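Local coordinates for acyl-CoA N-acyltransferases (NAT) superfamily protein (Arabidopsis thaliana, PDB 6TH0) that probably acetylates the N-terminal methionine of transmembrane proteins, and lysine side chains of proteins, with acetyl-CoA as donor, through its GNAT-fold catalytic domain, at residues A[68-73]-A[96-101]; A[77-82]-A[175-180]. One frame throughout, in Å; residues are numbered along the deposited sequence.

Contact 1: A[68-73]-A[96-101]; sequences TAKIVL and YILTLG. With ACO (acetyl coenzyme *a), chain C.
T68 and T99 meet through their hydroxyls, OG1 of T68 lying 2.6 Å from OG1 of T99 in a short hydrogen bond whose direction is open. Both side chains leave the sheet on the same face, and in each OG1 stands between its own backbone N and carbonyl carbon (chi1 62° in T68), which turns one hydroxyl toward the other. T99 OG1 has a second partner in H23 NE2, on the helix 16-26, so this buried hydroxyl pair is part of a polar chain. The backbones run antiparallel. T68 N donates to T99 O at 2.9 Å, while T68 O receives L98 N at 2.8 Å and, weakly, T99 N at 3.4 Å. Two successive residues thus face T68, a classic beta bulge, the distortion for which the fourth strand of the GNAT fold is known; here it lies in strand 93-102, just before the acetyl-CoA site. Beyond the bulge K70 and Y96 form a regular hydrogen-bonded pair. K70 N reaches Y96 O at 2.9 Å, and Y96 N returns to K70 O with an N-H...O angle of 172°. A69 CA adds a CA-H...O contact to Y96 O at 3.1 Å. L98 CB lies against T68 OG1 at 3.4 Å, and V72 CG2 rests on Y96 CB in an apolar contact. The Y96 hydroxyl is satisfied by H135 ND1 on the neighbouring strand 129-137. L100 O accepts N4P of acetyl-CoA at 2.9 Å, 171° at the hydrogen, tying the pantetheine arm to the backbone of the strand just past the bulge.

Contact 2: A[77-82]-A[175-180]; sequences SEISDL and VYFING
The F177 ring points its outer end at the loop segment 77-82, and the aliphatic groups that meet it there approach obliquely. Its CZ lies 3.9 Å from I79 CD1, the two side chains reaching toward each other tip to tip, and 4.2 Å from L82 CB. With CG anti to the carbonyl carbon (chi1 -74°), the ring leaves the strand beside its own backbone N. V175, two residues earlier on the same side of the strand, supplies the second surface: its CG1 is 3.9 Å from I79 CD1 and 4.0 Å from I79 CG2, and the two side chains slide past each other in opposite directions. L82 CD1 is more distant from V175 CG1, at 4.4 Å, so L82 reaches the same two residues as I79 but from farther away. A type I turn runs from S77 to S80, and L82 N bonds to I79 O at 2.8 Å just after it. Y133 packs on I79 and V175, and V155 on L82 and V175. Since the meeting atoms are all carbons, the contact between 77-82 and 175-180 rests on apolar packing, while polar side chains of 77-82 turn to other parts of the chain, D81 to R156 and E78 to H135.

From the N terminus, strand 63-73 passes through 68-73 and runs on, after three residues, into the loop segment 77-82, where V72 CG1 packs on S77 CB and joins the two contacts. The chain then returns along strand 93-102, and contact 1 closes this excursion as an antiparallel hairpin with a long, mostly irregular connection. Contact 2 closes a much larger loop: from 77-82 the chain goes through the rest of the domain, including helices 111-123 and 141-149, before strand 167-177 comes back to it. The segments alternate, so the two closures cross. Contact 1 joins central neighbours of the sheet; contact 2 fastens their connection to the C-terminal end of strand 167-177.

Contact 1: A[68-73]-A[96-101]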
loop_
_atom_site.group_PDB
_atom_site.type_symbol
_atom_site.label_atom_id
_atom_site.label_comp_id
_atom_site.label_asym_id
_atom_site.label_seq_id
_atom_site.Cartn_x
_atom_site.Cartn_y
_atom_site.Cartn_z
ATOM N N THR A 68 -2.557 2.940 -0.652
ATOM C CA THR A 68 -2.907 2.822 -2.067
ATOM C C THR A 68 -2.285 1.561 -2.667
ATOM O O THR A 68 -1.200 1.125 -2.257
ATOM C CB THR A 68 -2.451 4.034 -2.862
ATOM O OG1 THR A 68 -1.025 4.129 -2.787
ATOM C CG2 THR A 68 -3.085 5.305 -2.295
ATOM N N ALA A 69 -2.990 0.955 -3.628
ATOM C CA ALA A 69 -2.538 -0.298 -4.215
ATOM C C ALA A 69 -3.037 -0.387 -5.656
ATOM O O ALA A 69 -4.072 0.180 -6.010
ATOM C CB ALA A 69 -3.025 -1.518 -3.416
ATOM N N LYS A 70 -2.339 -1.167 -6.470
ATOM C CA LYS A 70 -2.799 -1.364 -7.837
ATOM C C LYS A 70 -2.795 -2.841 -8.156
ATOM O O LYS A 70 -2.116 -3.642 -7.510
ATOM C CB LYS A 70 -1.947 -0.612 -8.870
ATOM C CG LYS A 70 -0.516 -1.116 -8.993
ATOM C CD LYS A 70 0.157 -0.481 -10.202
ATOM C CE LYS A 70 1.611 -0.916 -10.345
ATOM N NZ LYS A 70 2.238 -0.285 -11.540
ATOM N N ILE A 71 -3.562 -3.173 -9.170
ATOM C CA ILE A 71 -3.743 -4.555 -9.569
ATOM C C ILE A 71 -2.742 -4.868 -10.671
ATOM O O ILE A 71 -2.557 -4.077 -11.606
ATOM C CB ILE A 71 -5.194 -4.775 -10.012
ATOM C CG1 ILE A 71 -6.130 -4.315 -8.888
ATOM C CG2 ILE A 71 -5.427 -6.240 -10.316
ATOM C CD1 ILE A 71 -6.016 -5.126 -7.616
ATOM N N VAL A 72 -2.120 -6.044 -10.576
ATOM C CA VAL A 72 -1.028 -6.470 -11.442
ATOM C C VAL A 72 -1.335 -7.874 -11.950
ATOM O O VAL A 72 -1.666 -8.757 -11.152
ATOM C CB VAL A 72 0.305 -6.477 -10.660
ATOM C CG1 VAL A 72 1.473 -6.812 -11.557
ATOM C CG2 VAL A 72 0.526 -5.127 -9.963
ATOM N N LEU A 73 -1.221 -8.092 -13.257
ATOM C CA LEU A 73 -1.306 -9.452 -13.765
ATOM C C LEU A 73 -0.132 -10.264 -13.231
ATOM O O LEU A 73 1.022 -9.837 -13.317
ATOM C CB LEU A 73 -1.314 -9.462 -15.293
ATOM C CG LEU A 73 -2.616 -9.007 -15.957
ATOM C CD1 LEU A 73 -2.438 -8.894 -17.456
ATOM C CD2 LEU A 73 -3.706 -10.034 -15.649
ATOM N N TYR A 96 -0.501 -4.885 -5.490
ATOM C CA TYR A 96 0.777 -4.244 -5.187
ATOM C C TYR A 96 0.528 -2.992 -4.354
ATOM O O TYR A 96 -0.043 -2.019 -4.850
ATOM C CB TYR A 96 1.511 -3.886 -6.487
ATOM C CG TYR A 96 2.875 -3.252 -6.290
ATOM C CD1 TYR A 96 3.978 -4.024 -5.923
ATOM C CD2 TYR A 96 3.063 -1.885 -6.490
ATOM C CE1 TYR A 96 5.228 -3.456 -5.739
ATOM C CE2 TYR A 96 4.306 -1.301 -6.303
ATOM C CZ TYR A 96 5.383 -2.083 -5.932
ATOM O OH TYR A 96 6.616 -1.491 -5.762
ATOM N N ILE A 97 0.997 -2.988 -3.106
ATOM C CA ILE A 97 0.849 -1.779 -2.298
ATOM C C ILE A 97 1.851 -0.750 -2.783
ATOM O O ILE A 97 3.056 -1.033 -2.894
ATOM C CB ILE A 97 1.042 -2.080 -0.805
ATOM C CG1 ILE A 97 -0.140 -2.883 -0.261
ATOM C CG2 ILE A 97 1.239 -0.741 -0.024
ATOM C CD1 ILE A 97 0.128 -3.518 1.083
ATOM N N LEU A 98 1.347 0.440 -3.109
ATOM C CA LEU A 98 2.138 1.553 -3.608
ATOM C C LEU A 98 2.582 2.452 -2.452
ATOM O O LEU A 98 3.777 2.683 -2.256
ATOM C CB LEU A 98 1.320 2.381 -4.588
ATOM C CG LEU A 98 0.892 1.669 -5.891
ATOM C CD1 LEU A 98 -0.328 2.346 -6.460
ATOM C CD2 LEU A 98 2.034 1.784 -6.873
ATOM N N THR A 99 1.623 2.971 -1.694
ATOM C CA THR A 99 1.959 3.889 -0.610
ATOM C C THR A 99 1.166 3.537 0.640
ATOM O O THR A 99 0.107 2.913 0.589
ATOM C CB THR A 99 1.691 5.346 -0.995
ATOM O OG1 THR A 99 0.279 5.585 -1.060
ATOM C CG2 THR A 99 2.340 5.703 -2.331
ATOM N N LEU A 100 1.712 3.954 1.784
ATOM C CA LEU A 100 1.094 3.713 3.078
ATOM C C LEU A 100 1.635 4.787 4.004
ATOM O O LEU A 100 2.833 5.050 3.958
ATOM C CB LEU A 100 1.444 2.321 3.608
ATOM C CG LEU A 100 1.172 2.030 5.073
ATOM C CD1 LEU A 100 -0.320 1.832 5.294
ATOM C CD2 LEU A 100 1.952 0.803 5.523
ATOM N N GLY A 101 0.766 5.425 4.786
ATOM C CA GLY A 101 1.216 6.443 5.725
ATOM C C GLY A 101 0.163 6.728 6.765
ATOM O O GLY A 101 -1.037 6.603 6.505
HETATM N N1A ACO C . 0.152 0.607 22.040
HETATM C C2A ACO C . 1.504 0.770 21.833
HETATM N N3A ACO C . 2.264 0.543 20.748
HETATM C C4A ACO C . 1.511 0.066 19.682
HETATM C C5A ACO C . 0.098 -0.154 19.741
HETATM C C6A ACO C . -0.546 0.135 20.960
HETATM N N6A ACO C . -1.898 -0.054 21.078
HETATM N N7A ACO C . -0.392 -0.633 18.520
HETATM C C8A ACO C . 0.705 -0.702 17.737
HETATM N N9A ACO C . 1.870 -0.297 18.388
HETATM C C1B ACO C . 3.231 -0.255 17.851
HETATM C C2B ACO C . 3.582 -1.474 16.880
HETATM O O2B ACO C . 3.927 -2.571 17.617
HETATM C C3B ACO C . 4.865 -0.742 16.264
HETATM O O3B ACO C . 5.781 -0.785 17.244
HETATM P P3B ACO C . 7.506 -0.885 16.611
HETATM O O7A ACO C . 7.572 0.539 16.126
HETATM O O8A ACO C . 8.320 -1.235 17.845
HETATM O O9A ACO C . 7.329 -1.930 15.534
HETATM C C4B ACO C . 4.328 0.709 16.016
HETATM O O4B ACO C . 3.377 0.982 17.097
HETATM C C5B ACO C . 3.704 0.862 14.616
HETATM O O5B ACO C . 2.720 -0.098 14.385
HETATM P P1A ACO C . 1.393 0.650 13.754
HETATM O O1A ACO C . 0.860 1.627 14.735
HETATM O O2A ACO C . 0.521 -0.423 13.165
HETATM O O3A ACO C . 1.826 1.581 12.407
HETATM P P2A ACO C . 1.584 3.147 12.534
HETATM O O4A ACO C . 0.153 3.516 12.390
HETATM O O5A ACO C . 2.435 3.824 13.576
HETATM O O6A ACO C . 2.233 3.761 11.045
HETATM C CBP ACO C . 3.954 3.750 9.362
HETATM C CCP ACO C . 3.337 3.028 10.638
HETATM C CDP ACO C . 2.958 3.599 8.237
HETATM C CEP ACO C . 5.293 3.112 8.986
HETATM C CAP ACO C . 4.127 5.234 9.782
HETATM O OAP ACO C . 5.213 5.386 10.693
HETATM C C9P ACO C . 4.396 6.191 8.624
HETATM O O9P ACO C . 3.484 6.793 8.101
HETATM N N8P ACO C . 5.703 6.413 8.242
HETATM C C7P ACO C . 6.047 7.345 7.117
HETATM C C6P ACO C . 5.543 6.809 5.809
HETATM C C5P ACO C . 6.271 5.538 5.550
HETATM O O5P ACO C . 7.440 5.330 5.836
HETATM N N4P ACO C . 5.539 4.534 4.947
HETATM C C3P ACO C . 6.261 3.283 4.719
HETATM C C2P ACO C . 5.707 2.601 3.521
HETATM S S1P ACO C . 6.680 1.038 3.264
HETATM C C ACO C . 7.946 1.753 2.217
HETATM O O ACO C . 9.073 1.955 2.598
HETATM C CH3 ACO C . 7.549 2.142 0.888
#

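Contact 2: A[77-82]-A[175-180]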
loop_
_atom_site.group_PDB
_atom_site.type_symbol
_atom_site.label_atom_id
_atom_site.label_comp_id
_atom_site.label_asym_id
_atom_site.label_seq_id
_atom_site.Cartn_x
_atom_site.Cartn_y
_atom_site.Cartn_z
ATOM N N SER A 77 4.281 -9.546 -13.190
ATOM C CA SER A 77 4.873 -9.030 -11.966
ATOM C C SER A 77 6.301 -9.537 -11.834
ATOM O O SER A 77 6.678 -10.562 -12.410
ATOM C CB SER A 77 4.064 -9.464 -10.740
ATOM O OG SER A 77 4.254 -10.852 -10.506
ATOM N N GLU A 78 7.091 -8.825 -11.030
ATOM C CA GLU A 78 8.460 -9.263 -10.812
ATOM C C GLU A 78 8.570 -10.497 -9.926
ATOM O O GLU A 78 9.667 -11.053 -9.820
ATOM C CB GLU A 78 9.271 -8.132 -10.187
ATOM C CG GLU A 78 8.882 -7.844 -8.761
ATOM C CD GLU A 78 9.420 -6.512 -8.274
ATOM O OE1 GLU A 78 8.944 -5.464 -8.765
ATOM O OE2 GLU A 78 10.311 -6.519 -7.395
ATOM N N ILE A 79 7.489 -10.939 -9.288
ATOM C CA ILE A 79 7.546 -12.121 -8.436
ATOM C C ILE A 79 6.894 -13.316 -9.116
ATOM O O ILE A 79 6.606 -14.323 -8.466
ATOM C CB ILE A 79 6.910 -11.868 -7.061
ATOM C CG1 ILE A 79 5.434 -11.519 -7.220
ATOM C CG2 ILE A 79 7.659 -10.780 -6.316
ATOM C CD1 ILE A 79 4.723 -11.335 -5.919
ATOM N N SER A 80 6.691 -13.235 -10.429
ATOM C CA SER A 80 6.134 -14.364 -11.154
ATOM C C SER A 80 7.002 -15.603 -10.976
ATOM O O SER A 80 6.500 -16.729 -11.035
ATOM C CB SER A 80 5.980 -14.018 -12.634
ATOM O OG SER A 80 5.293 -15.045 -13.312
ATOM N N ASP A 81 8.310 -15.411 -10.774
ATOM C CA ASP A 81 9.209 -16.540 -10.576
ATOM C C ASP A 81 8.922 -17.277 -9.276
ATOM O O ASP A 81 9.380 -18.411 -9.105
ATOM C CB ASP A 81 10.668 -16.084 -10.573
ATOM C CG ASP A 81 10.972 -15.097 -9.452
ATOM O OD1 ASP A 81 10.269 -14.076 -9.325
ATOM O OD2 ASP A 81 11.910 -15.363 -8.669
ATOM N N LEU A 82 8.184 -16.662 -8.357
ATOM C CA LEU A 82 7.954 -17.266 -7.051
ATOM C C LEU A 82 6.663 -18.068 -6.992
ATOM O O LEU A 82 6.416 -18.741 -5.982
ATOM C CB LEU A 82 7.900 -16.173 -5.980
ATOM C CG LEU A 82 9.088 -15.230 -5.812
ATOM C CD1 LEU A 82 8.747 -14.227 -4.737
ATOM C CD2 LEU A 82 10.356 -16.002 -5.460
ATOM N N VAL A 175 6.330 -10.098 0.261
ATOM C CA VAL A 175 5.202 -10.774 -0.373
ATOM C C VAL A 175 4.349 -11.452 0.689
ATOM O O VAL A 175 4.860 -11.919 1.713
ATOM C CB VAL A 175 5.644 -11.803 -1.441
ATOM C CG1 VAL A 175 6.516 -11.144 -2.490
ATOM C CG2 VAL A 175 6.362 -12.976 -0.793
ATOM N N TYR A 176 3.032 -11.413 0.493
ATOM C CA TYR A 176 2.095 -12.240 1.248
ATOM C C TYR A 176 1.253 -13.034 0.253
ATOM O O TYR A 176 0.350 -12.478 -0.383
ATOM C CB TYR A 176 1.191 -11.402 2.150
ATOM C CG TYR A 176 0.279 -12.241 3.015
ATOM C CD1 TYR A 176 0.741 -12.808 4.195
ATOM C CD2 TYR A 176 -1.031 -12.467 2.654
ATOM C CE1 TYR A 176 -0.087 -13.582 4.990
ATOM C CE2 TYR A 176 -1.869 -13.239 3.441
ATOM C CZ TYR A 176 -1.393 -13.790 4.605
ATOM O OH TYR A 176 -2.229 -14.560 5.382
ATOM N N PHE A 177 1.500 -14.338 0.164
ATOM C CA PHE A 177 0.724 -15.193 -0.731
ATOM C C PHE A 177 -0.459 -15.788 0.021
ATOM O O PHE A 177 -0.313 -16.270 1.148
ATOM C CB PHE A 177 1.581 -16.303 -1.343
ATOM C CG PHE A 177 2.514 -15.828 -2.419
ATOM C CD1 PHE A 177 2.027 -15.567 -3.701
ATOM C CD2 PHE A 177 3.871 -15.694 -2.185
ATOM C CE1 PHE A 177 2.865 -15.126 -4.717
ATOM C CE2 PHE A 177 4.727 -15.240 -3.200
ATOM C CZ PHE A 177 4.214 -14.958 -4.475
ATOM N N ILE A 178 -1.624 -15.786 -0.631
ATOM C CA ILE A 178 -2.829 -16.318 -0.006
ATOM C C ILE A 178 -2.703 -17.816 0.205
ATOM O O ILE A 178 -3.195 -18.358 1.202
ATOM C CB ILE A 178 -4.071 -15.991 -0.853
ATOM C CG1 ILE A 178 -4.298 -14.484 -0.951
ATOM C CG2 ILE A 178 -5.292 -16.696 -0.282
ATOM C CD1 ILE A 178 -4.302 -13.757 0.388
ATOM N N ASN A 179 -2.045 -18.507 -0.721
ATOM C CA ASN A 179 -1.699 -19.921 -0.568
ATOM C C ASN A 179 -0.199 -20.037 -0.831
ATOM O O ASN A 179 0.232 -20.191 -1.977
ATOM C CB ASN A 179 -2.529 -20.793 -1.500
ATOM C CG ASN A 179 -4.011 -20.736 -1.174
ATOM O OD1 ASN A 179 -4.396 -20.391 -0.057
ATOM N ND2 ASN A 179 -4.850 -21.079 -2.148
ATOM N N GLY A 180 0.594 -19.934 0.235
ATOM C CA GLY A 180 2.042 -19.980 0.127
ATOM C C GLY A 180 2.611 -21.379 0.005
ATOM O O GLY A 180 3.730 -21.560 -0.475
#